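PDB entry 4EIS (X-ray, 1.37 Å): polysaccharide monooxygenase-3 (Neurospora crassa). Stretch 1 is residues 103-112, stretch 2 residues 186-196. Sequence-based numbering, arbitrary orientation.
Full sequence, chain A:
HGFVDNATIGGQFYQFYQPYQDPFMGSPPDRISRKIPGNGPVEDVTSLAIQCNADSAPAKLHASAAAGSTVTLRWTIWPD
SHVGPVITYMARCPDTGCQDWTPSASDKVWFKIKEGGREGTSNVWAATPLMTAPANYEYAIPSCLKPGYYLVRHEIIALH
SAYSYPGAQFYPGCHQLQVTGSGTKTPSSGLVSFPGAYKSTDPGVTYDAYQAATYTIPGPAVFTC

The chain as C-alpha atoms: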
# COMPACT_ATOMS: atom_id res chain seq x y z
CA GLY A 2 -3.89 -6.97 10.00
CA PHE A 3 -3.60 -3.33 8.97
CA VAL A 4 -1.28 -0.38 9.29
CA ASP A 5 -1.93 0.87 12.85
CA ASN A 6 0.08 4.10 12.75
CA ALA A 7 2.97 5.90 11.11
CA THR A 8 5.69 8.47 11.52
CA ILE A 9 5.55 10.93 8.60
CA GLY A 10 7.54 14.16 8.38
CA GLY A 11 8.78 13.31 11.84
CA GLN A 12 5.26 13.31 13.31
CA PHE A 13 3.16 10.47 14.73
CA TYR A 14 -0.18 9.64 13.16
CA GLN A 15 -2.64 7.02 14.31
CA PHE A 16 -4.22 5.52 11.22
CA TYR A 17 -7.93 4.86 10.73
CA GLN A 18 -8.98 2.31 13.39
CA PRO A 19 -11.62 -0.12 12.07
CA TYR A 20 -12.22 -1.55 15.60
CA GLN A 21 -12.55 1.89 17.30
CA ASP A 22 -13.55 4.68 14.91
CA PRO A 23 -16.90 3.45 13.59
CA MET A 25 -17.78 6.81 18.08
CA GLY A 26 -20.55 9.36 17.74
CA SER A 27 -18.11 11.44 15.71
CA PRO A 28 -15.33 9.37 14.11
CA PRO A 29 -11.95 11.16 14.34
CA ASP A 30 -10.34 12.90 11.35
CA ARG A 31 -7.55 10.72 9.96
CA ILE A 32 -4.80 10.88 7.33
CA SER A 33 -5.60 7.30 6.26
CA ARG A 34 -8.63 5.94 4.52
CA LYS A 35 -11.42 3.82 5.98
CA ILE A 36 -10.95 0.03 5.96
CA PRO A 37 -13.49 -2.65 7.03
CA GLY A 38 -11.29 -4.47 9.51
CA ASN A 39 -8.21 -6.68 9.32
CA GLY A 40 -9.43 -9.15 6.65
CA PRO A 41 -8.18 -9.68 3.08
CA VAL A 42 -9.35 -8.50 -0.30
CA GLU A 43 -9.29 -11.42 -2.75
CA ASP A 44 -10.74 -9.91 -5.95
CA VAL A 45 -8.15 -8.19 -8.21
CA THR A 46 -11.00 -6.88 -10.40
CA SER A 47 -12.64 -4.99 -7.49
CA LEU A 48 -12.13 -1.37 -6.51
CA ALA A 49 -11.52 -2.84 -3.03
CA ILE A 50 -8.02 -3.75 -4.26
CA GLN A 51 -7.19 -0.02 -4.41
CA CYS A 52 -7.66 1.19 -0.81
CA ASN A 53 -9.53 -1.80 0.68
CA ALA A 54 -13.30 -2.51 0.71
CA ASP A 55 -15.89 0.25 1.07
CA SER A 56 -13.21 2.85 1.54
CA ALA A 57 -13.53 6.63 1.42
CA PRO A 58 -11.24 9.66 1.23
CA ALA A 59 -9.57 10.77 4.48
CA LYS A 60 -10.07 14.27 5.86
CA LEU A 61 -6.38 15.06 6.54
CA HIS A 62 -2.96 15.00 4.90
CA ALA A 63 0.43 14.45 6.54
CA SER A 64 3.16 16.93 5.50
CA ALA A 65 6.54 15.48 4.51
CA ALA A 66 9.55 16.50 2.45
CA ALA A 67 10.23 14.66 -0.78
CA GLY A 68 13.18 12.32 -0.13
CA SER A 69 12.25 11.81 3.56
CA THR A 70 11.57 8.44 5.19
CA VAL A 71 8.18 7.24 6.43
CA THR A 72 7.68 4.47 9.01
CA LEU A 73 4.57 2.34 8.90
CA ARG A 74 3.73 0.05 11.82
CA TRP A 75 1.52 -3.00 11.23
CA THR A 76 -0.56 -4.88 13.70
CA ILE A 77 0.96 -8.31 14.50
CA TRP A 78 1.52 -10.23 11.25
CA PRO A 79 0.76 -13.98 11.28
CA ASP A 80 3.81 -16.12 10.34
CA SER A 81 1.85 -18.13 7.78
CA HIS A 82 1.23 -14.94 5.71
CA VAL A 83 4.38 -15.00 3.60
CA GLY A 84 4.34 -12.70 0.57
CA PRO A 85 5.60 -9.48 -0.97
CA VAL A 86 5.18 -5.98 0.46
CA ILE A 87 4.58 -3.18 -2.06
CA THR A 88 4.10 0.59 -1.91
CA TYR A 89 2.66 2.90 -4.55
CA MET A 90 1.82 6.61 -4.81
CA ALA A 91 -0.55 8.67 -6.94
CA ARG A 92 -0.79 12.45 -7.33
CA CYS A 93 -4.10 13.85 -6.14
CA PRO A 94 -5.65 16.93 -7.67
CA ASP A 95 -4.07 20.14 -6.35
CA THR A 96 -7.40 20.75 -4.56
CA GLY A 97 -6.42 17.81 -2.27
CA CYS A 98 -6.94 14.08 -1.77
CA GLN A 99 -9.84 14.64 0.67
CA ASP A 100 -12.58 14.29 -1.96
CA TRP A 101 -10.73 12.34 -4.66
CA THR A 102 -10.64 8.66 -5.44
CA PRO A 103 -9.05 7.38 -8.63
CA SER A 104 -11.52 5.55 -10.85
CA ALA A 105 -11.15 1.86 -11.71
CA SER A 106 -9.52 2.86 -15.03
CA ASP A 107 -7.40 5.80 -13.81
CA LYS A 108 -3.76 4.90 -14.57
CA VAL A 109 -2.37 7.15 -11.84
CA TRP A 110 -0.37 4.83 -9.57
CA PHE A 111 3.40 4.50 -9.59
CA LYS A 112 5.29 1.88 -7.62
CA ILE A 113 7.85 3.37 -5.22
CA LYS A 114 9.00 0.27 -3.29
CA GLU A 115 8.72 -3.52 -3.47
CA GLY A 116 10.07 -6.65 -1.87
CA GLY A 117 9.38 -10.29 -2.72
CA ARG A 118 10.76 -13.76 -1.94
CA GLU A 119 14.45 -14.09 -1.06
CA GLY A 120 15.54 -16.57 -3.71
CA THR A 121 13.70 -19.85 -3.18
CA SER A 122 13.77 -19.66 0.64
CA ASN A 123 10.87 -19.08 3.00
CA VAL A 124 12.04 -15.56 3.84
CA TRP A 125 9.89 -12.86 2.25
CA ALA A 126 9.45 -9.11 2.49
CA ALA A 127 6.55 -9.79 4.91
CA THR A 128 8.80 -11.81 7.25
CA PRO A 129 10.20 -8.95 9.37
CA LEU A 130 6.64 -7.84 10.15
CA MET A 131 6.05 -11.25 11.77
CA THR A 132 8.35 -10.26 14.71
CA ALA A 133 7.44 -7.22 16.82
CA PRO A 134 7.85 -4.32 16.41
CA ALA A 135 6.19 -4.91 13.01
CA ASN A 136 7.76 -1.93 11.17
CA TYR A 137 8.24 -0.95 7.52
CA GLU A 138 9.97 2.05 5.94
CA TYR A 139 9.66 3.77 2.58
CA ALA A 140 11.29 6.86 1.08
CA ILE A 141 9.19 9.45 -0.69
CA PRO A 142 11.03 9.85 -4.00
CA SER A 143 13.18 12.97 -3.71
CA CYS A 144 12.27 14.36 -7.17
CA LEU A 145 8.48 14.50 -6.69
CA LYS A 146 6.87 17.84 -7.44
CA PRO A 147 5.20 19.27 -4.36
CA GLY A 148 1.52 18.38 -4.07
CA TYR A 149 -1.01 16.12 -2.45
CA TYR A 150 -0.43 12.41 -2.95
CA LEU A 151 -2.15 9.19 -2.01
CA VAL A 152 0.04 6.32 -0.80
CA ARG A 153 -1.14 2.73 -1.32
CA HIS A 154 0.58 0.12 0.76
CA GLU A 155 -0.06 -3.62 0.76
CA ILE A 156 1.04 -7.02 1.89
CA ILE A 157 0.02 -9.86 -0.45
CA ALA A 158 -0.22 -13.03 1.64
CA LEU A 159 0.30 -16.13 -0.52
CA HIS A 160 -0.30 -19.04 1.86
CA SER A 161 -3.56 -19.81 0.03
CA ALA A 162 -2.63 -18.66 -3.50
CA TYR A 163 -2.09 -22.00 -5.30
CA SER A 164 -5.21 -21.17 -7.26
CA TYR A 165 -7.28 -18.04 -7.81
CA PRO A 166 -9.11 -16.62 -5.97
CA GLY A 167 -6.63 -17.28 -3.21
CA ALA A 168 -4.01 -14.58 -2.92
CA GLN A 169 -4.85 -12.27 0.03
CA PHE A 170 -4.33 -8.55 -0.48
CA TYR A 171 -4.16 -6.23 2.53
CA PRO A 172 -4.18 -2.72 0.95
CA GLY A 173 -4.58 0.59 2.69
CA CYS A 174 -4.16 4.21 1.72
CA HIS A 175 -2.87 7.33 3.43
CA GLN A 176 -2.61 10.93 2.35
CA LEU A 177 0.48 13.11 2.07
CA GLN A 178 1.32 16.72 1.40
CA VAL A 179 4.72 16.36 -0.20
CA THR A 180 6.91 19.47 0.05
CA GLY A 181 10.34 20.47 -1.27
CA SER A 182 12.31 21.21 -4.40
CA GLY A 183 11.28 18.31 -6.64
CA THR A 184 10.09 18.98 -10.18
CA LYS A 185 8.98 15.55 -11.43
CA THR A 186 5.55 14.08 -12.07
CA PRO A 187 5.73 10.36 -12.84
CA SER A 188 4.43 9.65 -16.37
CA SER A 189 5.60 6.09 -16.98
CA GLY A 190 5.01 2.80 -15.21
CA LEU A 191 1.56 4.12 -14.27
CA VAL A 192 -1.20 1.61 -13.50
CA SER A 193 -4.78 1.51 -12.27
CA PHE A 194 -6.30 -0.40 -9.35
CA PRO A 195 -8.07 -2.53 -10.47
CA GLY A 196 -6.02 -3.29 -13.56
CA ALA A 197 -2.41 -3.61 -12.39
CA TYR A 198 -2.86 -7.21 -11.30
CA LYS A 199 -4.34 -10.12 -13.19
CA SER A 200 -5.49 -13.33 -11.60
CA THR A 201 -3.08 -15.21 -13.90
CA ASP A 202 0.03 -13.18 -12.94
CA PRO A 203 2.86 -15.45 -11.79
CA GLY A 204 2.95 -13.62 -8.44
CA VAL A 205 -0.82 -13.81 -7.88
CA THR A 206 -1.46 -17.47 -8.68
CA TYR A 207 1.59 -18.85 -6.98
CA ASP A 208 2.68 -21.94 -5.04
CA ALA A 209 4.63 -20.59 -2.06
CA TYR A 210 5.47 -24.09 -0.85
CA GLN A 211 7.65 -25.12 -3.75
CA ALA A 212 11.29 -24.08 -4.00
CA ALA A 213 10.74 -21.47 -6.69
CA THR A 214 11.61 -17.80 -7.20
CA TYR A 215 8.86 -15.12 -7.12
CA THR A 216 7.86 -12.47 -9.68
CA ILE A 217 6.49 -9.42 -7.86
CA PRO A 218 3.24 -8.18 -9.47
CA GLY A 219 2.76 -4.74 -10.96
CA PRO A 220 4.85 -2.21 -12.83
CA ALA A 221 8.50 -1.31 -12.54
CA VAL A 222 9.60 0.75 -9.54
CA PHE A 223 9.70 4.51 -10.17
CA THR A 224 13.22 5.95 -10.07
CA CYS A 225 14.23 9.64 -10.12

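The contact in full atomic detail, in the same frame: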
# COMPACT_ATOMS: atom_id res chain seq x y z
N PRO A 103 -9.24 7.81 -7.25
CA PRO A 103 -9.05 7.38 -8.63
C PRO A 103 -10.12 6.39 -9.07
O PRO A 103 -10.49 5.48 -8.32
CB PRO A 103 -7.67 6.69 -8.63
CG PRO A 103 -7.04 7.04 -7.36
CD PRO A 103 -8.09 7.47 -6.39
N SER A 104 -10.58 6.52 -10.31
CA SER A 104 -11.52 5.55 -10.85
C SER A 104 -10.82 4.23 -11.12
O SER A 104 -9.59 4.16 -11.12
CB SER A 104 -12.12 6.06 -12.13
OG SER A 104 -11.20 5.92 -13.19
N ALA A 105 -11.62 3.21 -11.41
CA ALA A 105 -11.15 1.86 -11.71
C ALA A 105 -10.23 1.81 -12.93
O ALA A 105 -9.45 0.87 -13.07
CB ALA A 105 -12.35 0.95 -11.95
N SER A 106 -10.34 2.81 -13.81
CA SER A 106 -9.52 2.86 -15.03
C SER A 106 -8.50 4.00 -15.04
O SER A 106 -7.82 4.19 -16.04
CB SER A 106 -10.43 2.95 -16.26
OG SER A 106 -11.14 4.17 -16.32
N ASP A 107 -8.39 4.73 -13.94
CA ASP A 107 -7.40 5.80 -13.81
C ASP A 107 -5.98 5.23 -13.62
O ASP A 107 -5.66 4.69 -12.55
CB ASP A 107 -7.73 6.73 -12.64
CG ASP A 107 -8.62 7.90 -13.03
OD1 ASP A 107 -8.64 8.27 -14.22
OD2 ASP A 107 -9.28 8.47 -12.13
N LYS A 108 -5.15 5.34 -14.65
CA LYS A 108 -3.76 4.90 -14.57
C LYS A 108 -2.92 6.01 -13.94
O LYS A 108 -2.30 6.82 -14.61
CB LYS A 108 -3.24 4.45 -15.94
CG LYS A 108 -4.00 3.25 -16.47
CD LYS A 108 -3.66 2.97 -17.92
CE LYS A 108 -3.38 1.50 -18.13
NZ LYS A 108 -2.05 1.14 -17.57
N VAL A 109 -2.97 6.06 -12.61
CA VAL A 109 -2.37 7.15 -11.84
C VAL A 109 -1.32 6.66 -10.82
O VAL A 109 -0.64 7.46 -10.20
CB VAL A 109 -3.44 8.00 -11.12
CG1 VAL A 109 -4.40 8.62 -12.12
CG2 VAL A 109 -4.21 7.19 -10.06
N TRP A 110 -1.22 5.35 -10.64
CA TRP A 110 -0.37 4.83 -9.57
C TRP A 110 1.01 4.45 -10.03
O TRP A 110 1.13 3.74 -11.03
CB TRP A 110 -1.00 3.58 -8.95
CG TRP A 110 -2.37 3.80 -8.36
CD1 TRP A 110 -3.62 3.58 -8.96
CD2 TRP A 110 -2.67 4.24 -6.99
NE1 TRP A 110 -4.63 3.88 -8.08
CE2 TRP A 110 -4.12 4.28 -6.88
CE3 TRP A 110 -1.91 4.61 -5.92
CZ2 TRP A 110 -4.75 4.67 -5.71
CZ3 TRP A 110 -2.55 5.00 -4.74
CH2 TRP A 110 -3.93 5.05 -4.65
N PHE A 111 2.04 4.90 -9.31
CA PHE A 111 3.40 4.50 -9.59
C PHE A 111 3.95 3.77 -8.39
O PHE A 111 3.70 4.15 -7.26
CB PHE A 111 4.29 5.70 -10.05
CG PHE A 111 4.26 6.89 -9.12
CD1 PHE A 111 5.30 7.13 -8.23
CD2 PHE A 111 3.23 7.81 -9.18
CE1 PHE A 111 5.28 8.21 -7.38
CE2 PHE A 111 3.20 8.92 -8.34
CZ PHE A 111 4.24 9.13 -7.45
N LYS A 112 4.68 2.70 -8.65
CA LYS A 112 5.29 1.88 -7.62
C LYS A 112 6.54 2.59 -7.13
O LYS A 112 7.40 2.92 -7.92
CB LYS A 112 5.66 0.52 -8.20
CG LYS A 112 6.25 -0.46 -7.21
CD LYS A 112 6.66 -1.77 -7.86
CE LYS A 112 5.48 -2.66 -8.16
NZ LYS A 112 5.87 -3.91 -8.85
N THR A 186 6.81 14.78 -12.15
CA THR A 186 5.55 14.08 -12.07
C THR A 186 5.70 12.77 -12.83
O THR A 186 5.97 12.76 -14.03
CB THR A 186 4.44 14.92 -12.72
OG1 THR A 186 4.42 16.20 -12.09
CG2 THR A 186 3.09 14.22 -12.60
N PRO A 187 5.59 11.63 -12.12
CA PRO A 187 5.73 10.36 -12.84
C PRO A 187 4.74 10.24 -14.00
O PRO A 187 3.55 10.52 -13.84
CB PRO A 187 5.44 9.32 -11.75
CG PRO A 187 5.85 9.99 -10.50
CD PRO A 187 5.43 11.41 -10.67
N SER A 188 5.25 9.84 -15.17
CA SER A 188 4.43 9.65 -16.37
C SER A 188 4.81 8.38 -17.14
O SER A 188 4.54 8.26 -18.35
CB SER A 188 4.58 10.85 -17.30
OG SER A 188 5.94 11.06 -17.67
N SER A 189 5.45 7.44 -16.45
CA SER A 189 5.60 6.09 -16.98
C SER A 189 5.49 5.09 -15.85
O SER A 189 5.58 5.44 -14.68
CB SER A 189 6.91 5.93 -17.75
OG SER A 189 8.03 6.29 -16.95
N GLY A 190 5.25 3.84 -16.21
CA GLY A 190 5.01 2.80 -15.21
C GLY A 190 3.73 3.03 -14.41
O GLY A 190 3.55 2.46 -13.34
N LEU A 191 2.81 3.83 -14.95
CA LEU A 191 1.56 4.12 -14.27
C LEU A 191 0.54 3.01 -14.51
O LEU A 191 0.39 2.51 -15.63
CB LEU A 191 1.00 5.46 -14.75
CG LEU A 191 1.82 6.71 -14.50
CD1 LEU A 191 1.14 7.91 -15.13
CD2 LEU A 191 2.04 6.95 -13.02
N VAL A 192 -0.18 2.66 -13.45
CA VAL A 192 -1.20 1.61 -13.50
C VAL A 192 -2.46 2.04 -12.79
O VAL A 192 -2.46 3.01 -12.04
CB VAL A 192 -0.69 0.28 -12.88
CG1 VAL A 192 0.48 -0.29 -13.69
CG2 VAL A 192 -0.31 0.46 -11.41
N SER A 193 -3.54 1.31 -13.02
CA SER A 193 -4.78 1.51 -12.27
C SER A 193 -5.03 0.37 -11.30
O SER A 193 -4.51 -0.73 -11.46
CB SER A 193 -5.97 1.66 -13.23
OG SER A 193 -6.20 0.47 -13.94
N PHE A 194 -5.81 0.64 -10.26
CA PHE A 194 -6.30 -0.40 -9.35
C PHE A 194 -7.82 -0.30 -9.29
O PHE A 194 -8.35 0.70 -8.82
CB PHE A 194 -5.71 -0.27 -7.94
CG PHE A 194 -4.26 -0.68 -7.83
CD1 PHE A 194 -3.90 -2.03 -7.88
CD2 PHE A 194 -3.26 0.26 -7.73
CE1 PHE A 194 -2.57 -2.41 -7.78
CE2 PHE A 194 -1.93 -0.11 -7.64
CZ PHE A 194 -1.59 -1.45 -7.67
N PRO A 195 -8.55 -1.31 -9.81
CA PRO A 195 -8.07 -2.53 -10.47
C PRO A 195 -7.44 -2.31 -11.83
O PRO A 195 -7.64 -1.27 -12.45
CB PRO A 195 -9.33 -3.39 -10.61
CG PRO A 195 -10.45 -2.41 -10.63
CD PRO A 195 -10.03 -1.28 -9.74
N GLY A 196 -6.66 -3.29 -12.26
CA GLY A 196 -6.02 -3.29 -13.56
C GLY A 196 -4.59 -3.77 -13.52
O GLY A 196 -4.16 -4.53 -14.38
O HOH W 1 -6.81 3.56 -10.27
O HOH W 2 -3.15 -0.75 -14.98
O HOH W 3 5.45 2.24 -11.47

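The two stretches run antiparallel and bury 665 Å² between them. Stretch 1 opens with a type I turn from Ser-104 to Asp-107, tied down by Ser-104 N donating to Asp-107 OD2 (3.0 Å). At this turn the small side chain of Ala-105 lies against the ring of Pro-195 (CB to CD, 3.9 Å), which follows a cis peptide bond. A water bridges the stretches here, donating to Ser-104 O and Asp-107 O while accepting from Phe-194 N and, weakly, from Trp-110 NE1, so that one water ties the turn to the backbone of Phe-194 and the indole NH of Trp-110. The Lys-108 side chain passes Ser-193 (CG to Ser-193 CB, 4.1 Å) and arches over so that its NZ makes a weak hydrogen bond to Leu-191 O (3.4 Å); the residue stays exposed to solvent although stretch 2 covers part of it. Val-109 N makes a weak hydrogen bond to Val-192 O (3.1 Å), an acceptor shared with Trp-110 N. The strongest backbone link is a single antiparallel bridge: Trp-110 N donates to Val-192 O and Val-192 N to Trp-110 O, both at 3.0 Å. The buried indole of Trp-110 receives the edge of Phe-194 on its face, with CD1 3.6 Å from Phe-194 CD2. Phe-111 presents a ring face to Pro-187, whose CG sits 3.4 Å from the ring centroid, almost on the normal; Leu-191 CD2 packs against Phe-111 CB (3.9 Å). Finally, a water links Lys-112 N to Gly-190 O, extending the contact beyond the bridge.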